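Local atomic coordinates of azurocidin (Homo sapiens, PDB entry 1A7S), a protein that binds heparin, kills many Gram-negative bacteria and attracts monocytes and fibroblasts as a neutrophil-granule homologue of the serine proteases. Residues 13-18 against 175-180; 85-90 against 153-158; 107-112 against 182-187; 142-147 against 161-166; 168-173 against 201-206. One frame throughout, in Å; residues are numbered along the deposited sequence.

In the fold
Contacts 1, 2 and 3 bring together parts of both halves of the two-barrel chymotrypsin fold, or the connection between them, while contacts 4 and 5 lie within the C-terminal half. Contact 1, near the chain centre, sets strand 15-20 of the N-terminal barrel against strand 178-181 of the C-terminal sheet. Contact 3, its centre about 12 Å away, lays the connection on strand 184-192. Contact 4 lies on strand 158-162 and contact 5 on its sheet neighbour 201-205, centres about 11 Å apart. Contact 2 joins two loops, its centre about 18 Å from that of contact 1. Along the chain, contacts 2 and 4 are nested inside the loop closed by contact 1, which crosses contacts 3 and 5.

Contact 1. Residues 13-18 against 175-180. With EOH (ethanol), chain G.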
# COMPACT_ATOMS: atom_id res chain seq x y z
N PRO A 13 -6.78 9.33 -3.71
CA PRO A 13 -7.74 9.44 -2.58
C PRO A 13 -8.07 8.13 -1.87
O PRO A 13 -8.76 8.14 -0.85
CB PRO A 13 -8.94 10.09 -3.22
CG PRO A 13 -8.90 9.72 -4.66
CD PRO A 13 -7.45 9.55 -5.01
N PHE A 14 -7.54 7.02 -2.33
CA PHE A 14 -7.64 5.74 -1.71
C PHE A 14 -6.55 5.48 -0.70
O PHE A 14 -6.54 4.44 -0.05
CB PHE A 14 -7.69 4.62 -2.77
CG PHE A 14 -6.57 4.78 -3.77
CD1 PHE A 14 -5.29 4.44 -3.47
CD2 PHE A 14 -6.83 5.37 -5.04
CE1 PHE A 14 -4.23 4.68 -4.34
CE2 PHE A 14 -5.77 5.61 -5.89
CZ PHE A 14 -4.50 5.29 -5.56
N LEU A 15 -5.54 6.34 -0.62
CA LEU A 15 -4.39 6.08 0.16
C LEU A 15 -4.66 6.14 1.67
O LEU A 15 -5.34 7.09 2.12
CB LEU A 15 -3.25 7.03 -0.11
CG LEU A 15 -2.39 6.87 -1.26
CD1 LEU A 15 -1.26 7.90 -1.20
CD2 LEU A 15 -1.80 5.46 -1.45
N ALA A 16 -4.07 5.23 2.39
CA ALA A 16 -4.12 5.25 3.85
C ALA A 16 -2.74 5.52 4.41
O ALA A 16 -1.74 5.09 3.86
CB ALA A 16 -4.56 3.85 4.33
N SER A 17 -2.73 6.19 5.55
CA SER A 17 -1.58 6.36 6.43
C SER A 17 -1.87 5.51 7.67
O SER A 17 -2.88 5.71 8.31
CB SER A 17 -1.39 7.82 6.79
OG SER A 17 -0.44 7.97 7.82
N ILE A 18 -1.01 4.56 7.97
CA ILE A 18 -1.10 3.69 9.15
C ILE A 18 -0.12 4.24 10.19
O ILE A 18 1.07 4.45 9.90
CB ILE A 18 -0.79 2.23 8.79
CG1 ILE A 18 -1.38 1.75 7.49
CG2 ILE A 18 -1.23 1.38 9.96
CD1 ILE A 18 -2.77 1.82 7.21
N GLY A 175 5.98 0.93 2.97
CA GLY A 175 5.48 -0.46 3.05
C GLY A 175 3.99 -0.46 3.12
O GLY A 175 3.37 0.37 3.77
N GLY A 176 3.36 -1.40 2.41
CA GLY A 176 1.95 -1.47 2.36
C GLY A 176 1.24 -0.64 1.37
O GLY A 176 0.05 -0.87 1.05
N THR A 177 1.88 0.38 0.80
CA THR A 177 1.21 1.23 -0.17
C THR A 177 0.97 0.52 -1.48
O THR A 177 1.73 -0.38 -1.86
CB THR A 177 2.03 2.57 -0.34
OG1 THR A 177 1.12 3.61 -0.62
CG2 THR A 177 3.07 2.45 -1.42
N PRO A 178 -0.09 0.82 -2.21
CA PRO A 178 -0.42 0.04 -3.39
C PRO A 178 0.39 0.45 -4.62
O PRO A 178 0.74 1.60 -4.84
CB PRO A 178 -1.91 0.37 -3.59
CG PRO A 178 -2.05 1.77 -3.05
CD PRO A 178 -1.15 1.79 -1.84
N LEU A 179 0.58 -0.54 -5.44
CA LEU A 179 1.08 -0.36 -6.83
C LEU A 179 -0.18 -0.34 -7.71
O LEU A 179 -0.93 -1.33 -7.69
CB LEU A 179 1.98 -1.56 -7.22
CG LEU A 179 2.44 -1.50 -8.70
CD1 LEU A 179 3.45 -0.39 -8.88
CD2 LEU A 179 3.03 -2.85 -9.10
N VAL A 180 -0.40 0.76 -8.46
CA VAL A 180 -1.56 0.90 -9.28
C VAL A 180 -1.15 0.83 -10.76
O VAL A 180 -0.34 1.62 -11.20
CB VAL A 180 -2.30 2.23 -9.02
CG1 VAL A 180 -3.47 2.34 -9.92
CG2 VAL A 180 -2.73 2.25 -7.53
C1 EOH G . -0.80 4.62 -5.48
C2 EOH G . -0.38 4.94 -6.86
O EOH G . 0.24 4.22 -4.51
O HOH W 1 0.66 5.23 1.56
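Leu15 and Thr177 mark the closest backbone approach, their CA atoms 7.4 Å apart, and no hydrogen bond spans the two segments directly. The contact is made by side chains. Leu15 crosses Pro178 at a slant, its CD2 methyl 3.7 Å from Pro178 CD and also touching Thr177 OG1. Phe14 has CG wedged between the backbone N and carbonyl carbon (chi1 50°). Its ring atom CE1 is 3.9 Å from Pro178 CG, and CZ meets Val180 CG2 tip to tip. C1 of an ethanol, probably from the crystallisation liquor, lies at the ring edge, near its plane; the ethanol O donates to Pro178 O, 2.7 Å away, and is hydrogen-bonded to Ala126 N. A water gives a 2.8 Å bond to Thr177 OG1 and a weak one to Ala16 O. Thr177 OG1 is also hydrogen-bonded to Ala126 O. The contact lies at the interface of the two barrels characteristic of the chymotrypsin fold: Leu15 also touches Ala126 on strand 122-127, and Pro178 reaches Ala29 on strand 23-32.

Contact 2. Residues 85-90 against 153-158; sequences QNLNDL and QCRPNN. With EOH (ethanol), chain M.
Arg155 and Asn157 grip residues 85-88 at two places. The guanidinium takes Gln85 O end-on, with NH2 at 2.8 Å and NH1 at 3.1 Å from this one oxygen, which lies almost in the guanidinium plane. A bend at chi3 (-87°) turns NE out of the line of the Arg155 chain. Leu87 CD2 sits over one face of the guanidinium, offset toward the rim, and also packs against Asn157, 3.7 Å from Asn157 CG. Asn157 uses both ends of its amide: OD1 accepts a nearly straight bond from Asn88 N (2.9 Å, 175°), and ND2 donates to Asn88 OD1 at 3.0 Å. The two amide planes are 33° apart. A water belongs to this inner part too, donating to Asn157 OD1 while accepting from the backbone N of the buried Asp89. Both loops are shaped by tight local motifs, a G1 beta bulge in which Asn86 and Leu87 face Asp82, and a type I turn from Arg155 to Asn158; the contact joins the loop before strand 91-95 to the one before strand 158-162, which carries Cys154, in a disulfide with Cys160. On the looser side, the bond from Arg155 NH1 to Asn86 O is weak. The exposed Gln85 side chain brings OE1 no nearer than 4.2 Å to Arg155 NH2.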
# COMPACT_ATOMS: atom_id res chain seq x y z
N GLN A 85 10.65 -15.57 4.28
CA GLN A 85 10.71 -15.62 2.84
C GLN A 85 10.10 -14.38 2.24
O GLN A 85 10.04 -14.27 1.00
CB GLN A 85 10.02 -16.90 2.37
CG GLN A 85 10.79 -18.17 2.56
CD GLN A 85 12.00 -18.28 1.69
OE1 GLN A 85 11.89 -18.09 0.45
NE2 GLN A 85 13.18 -18.44 2.31
N ASN A 86 9.57 -13.49 3.09
CA ASN A 86 8.84 -12.33 2.52
C ASN A 86 7.74 -12.82 1.64
O ASN A 86 7.54 -12.26 0.49
CB ASN A 86 9.87 -11.49 1.74
CG ASN A 86 10.94 -10.92 2.65
OD1 ASN A 86 12.16 -11.12 2.51
ND2 ASN A 86 10.46 -10.25 3.70
N LEU A 87 7.04 -13.85 2.04
CA LEU A 87 5.99 -14.43 1.18
C LEU A 87 4.59 -14.11 1.70
O LEU A 87 4.38 -14.10 2.94
CB LEU A 87 6.10 -15.96 1.19
CG LEU A 87 7.05 -16.63 0.25
CD1 LEU A 87 6.86 -18.13 0.42
CD2 LEU A 87 7.09 -16.15 -1.16
N ASN A 88 3.68 -13.89 0.82
CA ASN A 88 2.29 -13.63 1.17
C ASN A 88 2.17 -12.44 2.05
O ASN A 88 1.48 -12.43 3.06
CB ASN A 88 1.66 -14.87 1.74
CG ASN A 88 1.59 -16.07 0.80
OD1 ASN A 88 1.98 -16.03 -0.33
ND2 ASN A 88 1.03 -17.14 1.36
N ASP A 89 2.88 -11.37 1.67
CA ASP A 89 2.99 -10.14 2.45
C ASP A 89 1.79 -9.24 2.23
O ASP A 89 1.82 -8.27 1.49
CB ASP A 89 4.30 -9.43 2.16
CG ASP A 89 4.55 -8.28 3.16
OD1 ASP A 89 3.72 -8.16 4.09
OD2 ASP A 89 5.55 -7.60 3.00
N LEU A 90 0.71 -9.58 2.92
CA LEU A 90 -0.60 -9.01 2.65
C LEU A 90 -1.42 -9.08 3.95
O LEU A 90 -1.51 -10.11 4.60
CB LEU A 90 -1.28 -9.72 1.54
CG LEU A 90 -2.76 -9.27 1.20
CD1 LEU A 90 -2.66 -7.97 0.60
CD2 LEU A 90 -3.38 -10.34 0.29
N GLN A 153 13.50 -11.33 -13.21
CA GLN A 153 14.09 -10.44 -12.22
C GLN A 153 13.25 -10.43 -10.95
O GLN A 153 13.50 -9.78 -9.96
CB GLN A 153 14.06 -8.99 -12.89
CG GLN A 153 15.00 -9.07 -14.13
CD GLN A 153 15.03 -7.84 -14.94
OE1 GLN A 153 14.51 -6.76 -14.48
NE2 GLN A 153 15.59 -7.87 -16.15
N CYS A 154 12.17 -11.23 -11.01
CA CYS A 154 11.21 -11.20 -9.89
C CYS A 154 11.03 -12.65 -9.40
O CYS A 154 11.88 -13.51 -9.56
CB CYS A 154 9.91 -10.62 -10.41
SG CYS A 154 8.77 -9.91 -9.23
N ARG A 155 9.90 -12.88 -8.76
CA ARG A 155 9.53 -14.22 -8.29
C ARG A 155 8.00 -14.27 -8.34
O ARG A 155 7.35 -13.22 -8.31
CB ARG A 155 10.01 -14.34 -6.83
CG ARG A 155 9.36 -13.32 -5.97
CD ARG A 155 10.28 -12.93 -4.77
NE ARG A 155 10.09 -13.77 -3.73
CZ ARG A 155 10.06 -13.79 -2.42
NH1 ARG A 155 9.39 -12.86 -1.74
NH2 ARG A 155 10.72 -14.70 -1.73
N PRO A 156 7.43 -15.45 -8.51
CA PRO A 156 6.01 -15.58 -8.71
C PRO A 156 5.11 -14.92 -7.69
O PRO A 156 4.04 -14.41 -8.08
CB PRO A 156 5.75 -17.07 -8.85
CG PRO A 156 7.03 -17.68 -9.22
CD PRO A 156 8.13 -16.78 -8.65
N ASN A 157 5.49 -14.87 -6.42
CA ASN A 157 4.62 -14.28 -5.39
C ASN A 157 4.50 -12.76 -5.49
O ASN A 157 3.65 -12.18 -4.81
CB ASN A 157 5.25 -14.59 -4.00
CG ASN A 157 4.26 -14.55 -2.90
OD1 ASN A 157 4.38 -13.75 -1.96
ND2 ASN A 157 3.26 -15.40 -2.98
N ASN A 158 5.37 -12.15 -6.28
CA ASN A 158 5.49 -10.72 -6.37
C ASN A 158 5.25 -10.18 -7.75
O ASN A 158 5.35 -10.92 -8.75
CB ASN A 158 6.90 -10.27 -5.91
CG ASN A 158 7.10 -10.55 -4.42
OD1 ASN A 158 6.64 -9.71 -3.54
ND2 ASN A 158 7.71 -11.58 -4.08
C1 EOH M . 16.28 -8.61 -7.98
C2 EOH M . 16.58 -9.34 -6.72
O EOH M . 15.94 -9.36 -9.14
O HOH W 2 4.39 -11.18 -0.90

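Contact 3. Residues 107-112 against 182-187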
# COMPACT_ATOMS: atom_id res chain seq x y z
N ILE A 107 -12.43 4.20 -2.85
CA ILE A 107 -12.02 2.81 -2.85
C ILE A 107 -11.21 2.54 -4.11
O ILE A 107 -11.58 2.87 -5.23
CB ILE A 107 -13.26 1.89 -2.78
CG1 ILE A 107 -13.96 2.04 -1.43
CG2 ILE A 107 -12.95 0.46 -3.15
CD1 ILE A 107 -15.38 1.43 -1.41
N LEU A 108 -10.11 1.81 -3.93
CA LEU A 108 -9.24 1.39 -5.03
C LEU A 108 -9.67 -0.03 -5.47
O LEU A 108 -9.66 -0.94 -4.66
CB LEU A 108 -7.79 1.29 -4.51
CG LEU A 108 -6.74 0.87 -5.53
CD1 LEU A 108 -6.67 1.81 -6.69
CD2 LEU A 108 -5.38 0.79 -4.85
N PRO A 109 -10.03 -0.20 -6.73
CA PRO A 109 -10.48 -1.52 -7.21
C PRO A 109 -9.33 -2.50 -7.38
O PRO A 109 -8.17 -2.13 -7.56
CB PRO A 109 -11.11 -1.21 -8.60
CG PRO A 109 -10.63 0.11 -8.98
CD PRO A 109 -10.23 0.85 -7.75
N LEU A 110 -9.70 -3.77 -7.33
CA LEU A 110 -8.76 -4.88 -7.36
C LEU A 110 -8.81 -5.62 -8.68
O LEU A 110 -9.85 -5.71 -9.31
CB LEU A 110 -9.13 -5.89 -6.24
CG LEU A 110 -9.17 -5.36 -4.82
CD1 LEU A 110 -9.78 -6.40 -3.89
CD2 LEU A 110 -7.73 -5.06 -4.34
N PRO A 111 -7.69 -6.28 -9.02
CA PRO A 111 -7.70 -7.21 -10.12
C PRO A 111 -8.51 -8.45 -9.75
O PRO A 111 -8.61 -8.85 -8.59
CB PRO A 111 -6.22 -7.55 -10.29
CG PRO A 111 -5.60 -7.37 -8.93
CD PRO A 111 -6.39 -6.29 -8.27
N LEU A 112 -9.00 -9.13 -10.79
CA LEU A 112 -9.61 -10.43 -10.64
C LEU A 112 -8.54 -11.49 -10.36
O LEU A 112 -7.34 -11.30 -10.68
CB LEU A 112 -10.40 -10.83 -11.91
CG LEU A 112 -11.61 -9.98 -12.23
CD1 LEU A 112 -12.11 -10.27 -13.61
CD2 LEU A 112 -12.74 -10.20 -11.22
N GLU A 182 -3.11 0.31 -14.60
CA GLU A 182 -4.32 0.19 -15.35
C GLU A 182 -5.59 0.29 -14.45
O GLU A 182 -6.54 -0.43 -14.58
CB GLU A 182 -4.38 -1.13 -16.15
CG GLU A 182 -3.17 -1.43 -17.00
CD GLU A 182 -3.05 -2.75 -17.70
OE1 GLU A 182 -3.33 -3.86 -17.20
OE2 GLU A 182 -2.50 -2.67 -18.80
N GLY A 183 -5.45 1.20 -13.49
CA GLY A 183 -6.52 1.56 -12.56
C GLY A 183 -6.75 0.61 -11.43
O GLY A 183 -7.67 0.84 -10.63
N LEU A 184 -5.95 -0.46 -11.30
CA LEU A 184 -6.17 -1.50 -10.32
C LEU A 184 -4.98 -1.65 -9.36
O LEU A 184 -3.83 -1.41 -9.74
CB LEU A 184 -6.38 -2.84 -10.99
CG LEU A 184 -7.53 -2.95 -11.99
CD1 LEU A 184 -7.58 -4.33 -12.61
CD2 LEU A 184 -8.86 -2.61 -11.32
N ALA A 185 -5.29 -2.12 -8.16
CA ALA A 185 -4.24 -2.43 -7.14
C ALA A 185 -3.61 -3.77 -7.42
O ALA A 185 -4.00 -4.82 -6.95
CB ALA A 185 -4.92 -2.46 -5.76
N HIS A 186 -2.55 -3.77 -8.27
CA HIS A 186 -1.87 -5.02 -8.63
C HIS A 186 -0.79 -5.37 -7.64
O HIS A 186 -0.35 -6.52 -7.66
CB HIS A 186 -1.27 -4.85 -10.05
CG HIS A 186 -2.20 -5.21 -11.13
ND1 HIS A 186 -2.52 -6.52 -11.37
CD2 HIS A 186 -2.97 -4.42 -11.96
CE1 HIS A 186 -3.41 -6.52 -12.40
NE2 HIS A 186 -3.67 -5.27 -12.74
N GLY A 187 -0.36 -4.48 -6.77
CA GLY A 187 0.65 -4.78 -5.83
C GLY A 187 0.45 -4.06 -4.49
O GLY A 187 -0.21 -3.07 -4.41
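Ala185 CB lies at the apolar centre, pressed against Leu108 CD2 at 3.4 Å, tighter than usual van der Waals contact. Leu110 CD2 approaches the same methyl more loosely, at 4.1 Å. Leu108 CG, anti to the backbone N (chi1 -180°), is thereby carried to 3.8 Å from Ala185 CB; the side chain also packs on Pro178 and Val180. In this chymotrypsin fold, residues 107-112 belong to the connection that runs from the N-terminal barrel into the C-terminal one, and here it passes over the start of strand 184-192; the short runs 108-111 and 183-186 differ in direction by 61°. Outward from the centre the prolines take over. Pro109 crosses Leu184 at about a right angle, with CB 3.8 Å from Leu184 CD2, while the other methyl of Leu184, CD1, rests against Pro111 CA. Pro111 slides past His186 in the opposite direction: its CG lies over one face of the imidazole, and its CB is 3.7 Å from His186 CE1. The polar edge has one direct hydrogen bond, from Ala185 N to Pro109 O (2.9 Å, 166°), and the donor lies nearly in line with the carbonyl. It pins the connection to Ala185, itself the centre of an inverse gamma turn. Pro111 O turns to another partner, Arg210 NH1. The carbonyl oxygen of Ala185 is buried here without any hydrogen-bond partner, and Pro111 CD stands 3.1 Å from it.

Contact 4. Residues 142-147 against 161-166. With NAG (2-acetamido-2-deoxy-beta-D-glucopyranose), chain B.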
# COMPACT_ATOMS: atom_id res chain seq x y z
N ARG A 142 4.09 11.65 -2.14
CA ARG A 142 4.91 11.74 -3.37
C ARG A 142 4.57 10.53 -4.23
O ARG A 142 4.13 9.52 -3.70
CB ARG A 142 6.38 11.88 -3.04
CG ARG A 142 6.72 13.05 -2.16
CD ARG A 142 8.20 13.21 -1.96
NE ARG A 142 8.85 13.72 -3.17
CZ ARG A 142 8.90 14.97 -3.56
NH1 ARG A 142 8.37 15.99 -2.93
NH2 ARG A 142 9.52 15.23 -4.76
N PHE A 143 4.86 10.61 -5.53
CA PHE A 143 4.56 9.54 -6.45
C PHE A 143 5.60 9.43 -7.52
O PHE A 143 6.27 10.40 -7.91
CB PHE A 143 3.14 9.66 -7.01
CG PHE A 143 3.00 10.78 -8.02
CD1 PHE A 143 2.91 12.10 -7.61
CD2 PHE A 143 2.97 10.52 -9.37
CE1 PHE A 143 2.90 13.15 -8.52
CE2 PHE A 143 2.87 11.58 -10.27
CZ PHE A 143 2.86 12.89 -9.82
N VAL A 144 5.73 8.23 -8.04
CA VAL A 144 6.70 7.94 -9.10
C VAL A 144 6.09 6.97 -10.11
O VAL A 144 5.29 6.10 -9.74
CB VAL A 144 7.99 7.37 -8.49
CG1 VAL A 144 7.80 6.11 -7.66
CG2 VAL A 144 9.15 7.33 -9.41
N ASN A 145 6.45 7.16 -11.38
CA ASN A 145 6.12 6.24 -12.44
C ASN A 145 7.09 5.06 -12.37
O ASN A 145 8.31 5.31 -12.27
CB ASN A 145 6.32 6.92 -13.78
CG ASN A 145 5.24 7.94 -14.11
OD1 ASN A 145 4.11 7.88 -13.61
ND2 ASN A 145 5.62 8.88 -14.99
N VAL A 146 6.60 3.86 -12.43
CA VAL A 146 7.42 2.67 -12.40
C VAL A 146 6.98 1.73 -13.52
O VAL A 146 5.82 1.85 -14.01
CB VAL A 146 7.47 1.96 -11.04
CG1 VAL A 146 7.85 2.94 -9.90
CG2 VAL A 146 6.13 1.32 -10.69
N THR A 147 7.84 0.80 -13.87
CA THR A 147 7.54 -0.16 -14.96
C THR A 147 7.74 -1.56 -14.46
O THR A 147 8.74 -1.87 -13.82
CB THR A 147 8.48 0.15 -16.17
OG1 THR A 147 8.21 1.49 -16.57
CG2 THR A 147 8.15 -0.78 -17.31
N THR A 161 9.01 -3.96 -9.93
CA THR A 161 9.08 -2.78 -10.76
C THR A 161 10.42 -2.12 -10.69
O THR A 161 11.22 -2.35 -9.77
CB THR A 161 8.01 -1.74 -10.37
OG1 THR A 161 8.28 -1.25 -9.04
CG2 THR A 161 6.63 -2.33 -10.35
N GLY A 162 10.68 -1.32 -11.71
CA GLY A 162 11.89 -0.52 -11.75
C GLY A 162 11.59 0.81 -12.42
O GLY A 162 10.49 1.06 -12.97
N VAL A 163 12.58 1.67 -12.44
CA VAL A 163 12.54 2.97 -13.06
C VAL A 163 13.77 3.12 -13.99
O VAL A 163 14.71 2.35 -13.93
CB VAL A 163 12.55 4.12 -12.03
CG1 VAL A 163 11.31 3.99 -11.13
CG2 VAL A 163 13.82 4.05 -11.16
N LEU A 164 13.66 4.08 -14.86
CA LEU A 164 14.76 4.35 -15.81
C LEU A 164 15.80 5.27 -15.18
O LEU A 164 16.92 5.32 -15.72
CB LEU A 164 14.17 5.08 -17.04
CG LEU A 164 13.30 4.25 -17.94
CD1 LEU A 164 12.81 5.06 -19.12
CD2 LEU A 164 14.03 2.96 -18.42
N THR A 165 15.47 5.95 -14.09
CA THR A 165 16.42 6.83 -13.42
C THR A 165 17.26 5.99 -12.45
O THR A 165 16.99 4.83 -12.22
CB THR A 165 15.72 7.96 -12.68
OG1 THR A 165 14.76 7.28 -11.78
CG2 THR A 165 14.89 8.86 -13.53
N ARG A 166 18.32 6.58 -11.88
CA ARG A 166 19.21 5.84 -11.03
C ARG A 166 18.58 5.37 -9.74
O ARG A 166 18.84 4.25 -9.29
CB ARG A 166 20.51 6.56 -10.73
CG ARG A 166 21.72 5.61 -10.75
CD ARG A 166 22.36 5.47 -9.40
NE ARG A 166 23.11 6.64 -8.91
CZ ARG A 166 22.85 7.14 -7.69
NH1 ARG A 166 22.00 8.16 -7.56
NH2 ARG A 166 23.35 6.56 -6.64
C1 NAG B . 4.69 9.79 -15.60
C2 NAG B . 5.36 11.19 -15.38
C3 NAG B . 4.57 12.23 -16.16
C4 NAG B . 4.67 11.78 -17.68
C5 NAG B . 3.89 10.45 -17.72
C6 NAG B . 4.00 9.74 -19.05
C7 NAG B . 6.27 11.49 -13.08
C8 NAG B . 6.00 11.71 -11.63
N2 NAG B . 5.22 11.55 -13.93
O3 NAG B . 5.21 13.46 -16.09
O4 NAG B . 3.89 12.81 -18.37
O5 NAG B . 4.70 9.49 -17.01
O6 NAG B . 5.24 10.02 -19.65
O7 NAG B . 7.35 11.21 -13.49
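Val146 crosses both Thr161 and Val163 obliquely, using a different methyl for each. Its CG1, anti to the carbonyl carbon (chi1 -52°), meets Val163 CG1 at 3.8 Å. The other branch, CG2, lies 3.6 Å from Thr161 CB and touches the Thr161 methyl CG2 almost as closely. Val163 CG1 also rests on Asn145 O, and Val144 CG2 is 4.3 Å from Val163 CG1. The contact belongs to the beta hairpin of strands 142-148 and 158-162. Thr147 and Gly162 form an antiparallel hydrogen-bonded pair: Thr147 N donates to Gly162 O at 2.8 Å, and Gly162 N returns a bond to Thr147 O at 2.9 Å. CA-H...O contacts from Val146 and Thr161 supplement the pair. Asn145, a partially occupied N-linked glycosylation site, behaves differently, the end of its side chain leading away from residues 161-166. There ND2 is joined covalently to C1 of an N-acetylglucosamine, and C8 of the acetyl group comes within 3.4 Å of Phe143 CE2. Arg5 also holds the sugar, through a hydrogen bond from NH1. The chemistry therefore divides the strand: the two backbone hydrogen bonds and the methyl contacts attach it to its partner, while the glycan hangs from a side chain that takes no part in that pairing.

Contact 5. Residues 168-173 against 201-206; sequences GGICNG and DFFTRV. With EOH (ethanol), chain L.
A water links Ile170 O to Asp201 OD1, donating across 2.6 Å to the Asp201 oxygen and across an equal distance to the Ile170 carbonyl. The second carboxylate oxygen, Asp201 OD2, receives the backbone N of Ile170 on its syn side at 2.9 Å, the donor 26° out of the carboxylate plane. Gly169 CA stands 3.2 Å from the same oxygen. The buried carboxylate is thus fastened to the loop by a direct bond and a water bridge. In chymotrypsin-family proteases the loop equivalent to 168-173 and the start of the strand equivalent to 201-205 contribute to the walls of the primary specificity pocket; Gly169 probably takes the place of the aspartate at the pocket floor of trypsin, and the acid here is Asp201, from the strand. The Ile170 and Asp201 side chains slide past each other in opposite directions, Ile170 CG1 3.5 Å from Asp201 OD1. Ile170 CG2 reaches Phe203 CZ at 3.9 Å, and both side chains also touch Val125. Cys171 is tied to Cys196 by a disulfide.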
# COMPACT_ATOMS: atom_id res chain seq x y z
N GLY A 168 14.68 5.38 -8.00
CA GLY A 168 13.26 5.72 -7.97
C GLY A 168 12.47 4.50 -7.45
O GLY A 168 12.81 3.40 -7.79
N GLY A 169 11.51 4.77 -6.57
CA GLY A 169 10.71 3.69 -6.03
C GLY A 169 10.42 3.88 -4.56
O GLY A 169 10.43 5.01 -4.04
N ILE A 170 10.12 2.82 -3.87
CA ILE A 170 9.68 2.85 -2.48
C ILE A 170 10.79 3.02 -1.51
O ILE A 170 11.97 2.71 -1.79
CB ILE A 170 8.85 1.58 -2.16
CG1 ILE A 170 9.68 0.32 -2.17
CG2 ILE A 170 7.62 1.48 -3.09
CD1 ILE A 170 8.94 -1.00 -1.88
N CYS A 171 10.50 3.48 -0.33
CA CYS A 171 11.46 3.58 0.73
C CYS A 171 10.83 3.42 2.08
O CYS A 171 9.64 3.01 2.20
CB CYS A 171 12.35 4.79 0.55
SG CYS A 171 13.99 4.77 1.32
N ASN A 172 11.49 3.71 3.17
CA ASN A 172 10.94 3.57 4.51
C ASN A 172 9.66 4.36 4.63
O ASN A 172 9.59 5.50 4.26
CB ASN A 172 11.96 4.11 5.53
CG ASN A 172 13.37 3.72 5.40
OD1 ASN A 172 14.26 4.43 5.76
ND2 ASN A 172 13.66 2.52 4.90
N GLY A 173 8.58 3.70 5.14
CA GLY A 173 7.29 4.37 5.30
C GLY A 173 6.34 4.09 4.16
O GLY A 173 5.14 4.44 4.22
N ASP A 201 11.82 -3.00 -7.05
CA ASP A 201 10.91 -2.98 -5.89
C ASP A 201 10.05 -4.25 -6.00
O ASP A 201 9.59 -4.60 -7.08
CB ASP A 201 10.01 -1.75 -5.94
CG ASP A 201 10.77 -0.49 -5.49
OD1 ASP A 201 11.81 -0.66 -4.82
OD2 ASP A 201 10.18 0.60 -5.71
N PHE A 202 9.81 -4.87 -4.83
CA PHE A 202 8.98 -6.04 -4.78
C PHE A 202 7.64 -5.70 -4.10
O PHE A 202 7.62 -5.27 -2.95
CB PHE A 202 9.68 -7.15 -3.95
CG PHE A 202 10.83 -7.77 -4.67
CD1 PHE A 202 12.02 -7.07 -4.81
CD2 PHE A 202 10.76 -9.03 -5.22
CE1 PHE A 202 13.12 -7.62 -5.39
CE2 PHE A 202 11.84 -9.61 -5.80
CZ PHE A 202 13.02 -8.93 -5.93
N PHE A 203 6.56 -5.99 -4.83
CA PHE A 203 5.21 -5.81 -4.36
C PHE A 203 4.52 -7.17 -4.29
O PHE A 203 4.71 -8.01 -5.16
CB PHE A 203 4.41 -4.92 -5.37
CG PHE A 203 4.91 -3.52 -5.47
CD1 PHE A 203 5.92 -3.16 -6.30
CD2 PHE A 203 4.30 -2.52 -4.73
CE1 PHE A 203 6.40 -1.89 -6.41
CE2 PHE A 203 4.73 -1.21 -4.83
CZ PHE A 203 5.81 -0.90 -5.63
N THR A 204 3.74 -7.40 -3.27
CA THR A 204 2.92 -8.62 -3.22
C THR A 204 1.98 -8.63 -4.38
O THR A 204 1.37 -7.59 -4.68
CB THR A 204 2.13 -8.60 -1.89
OG1 THR A 204 3.10 -8.40 -0.88
CG2 THR A 204 1.32 -9.90 -1.71
N ARG A 205 1.88 -9.75 -5.09
CA ARG A 205 1.04 -9.87 -6.26
C ARG A 205 -0.41 -10.05 -5.85
O ARG A 205 -0.86 -11.15 -5.57
CB ARG A 205 1.54 -11.01 -7.12
CG ARG A 205 0.80 -11.10 -8.47
CD ARG A 205 1.33 -12.27 -9.37
NE ARG A 205 2.66 -11.88 -9.90
CZ ARG A 205 2.88 -11.31 -11.08
NH1 ARG A 205 1.84 -10.83 -11.80
NH2 ARG A 205 4.09 -11.14 -11.52
N VAL A 206 -1.15 -8.97 -5.82
CA VAL A 206 -2.51 -8.91 -5.31
C VAL A 206 -3.41 -9.91 -5.99
O VAL A 206 -4.27 -10.55 -5.35
CB VAL A 206 -3.08 -7.51 -5.35
CG1 VAL A 206 -4.56 -7.47 -4.95
CG2 VAL A 206 -2.33 -6.57 -4.42
C1 EOH L . 11.94 0.33 2.00
C2 EOH L . 12.21 -0.13 0.62
O EOH L . 13.12 0.91 2.65
O HOH W 3 13.21 0.91 -3.21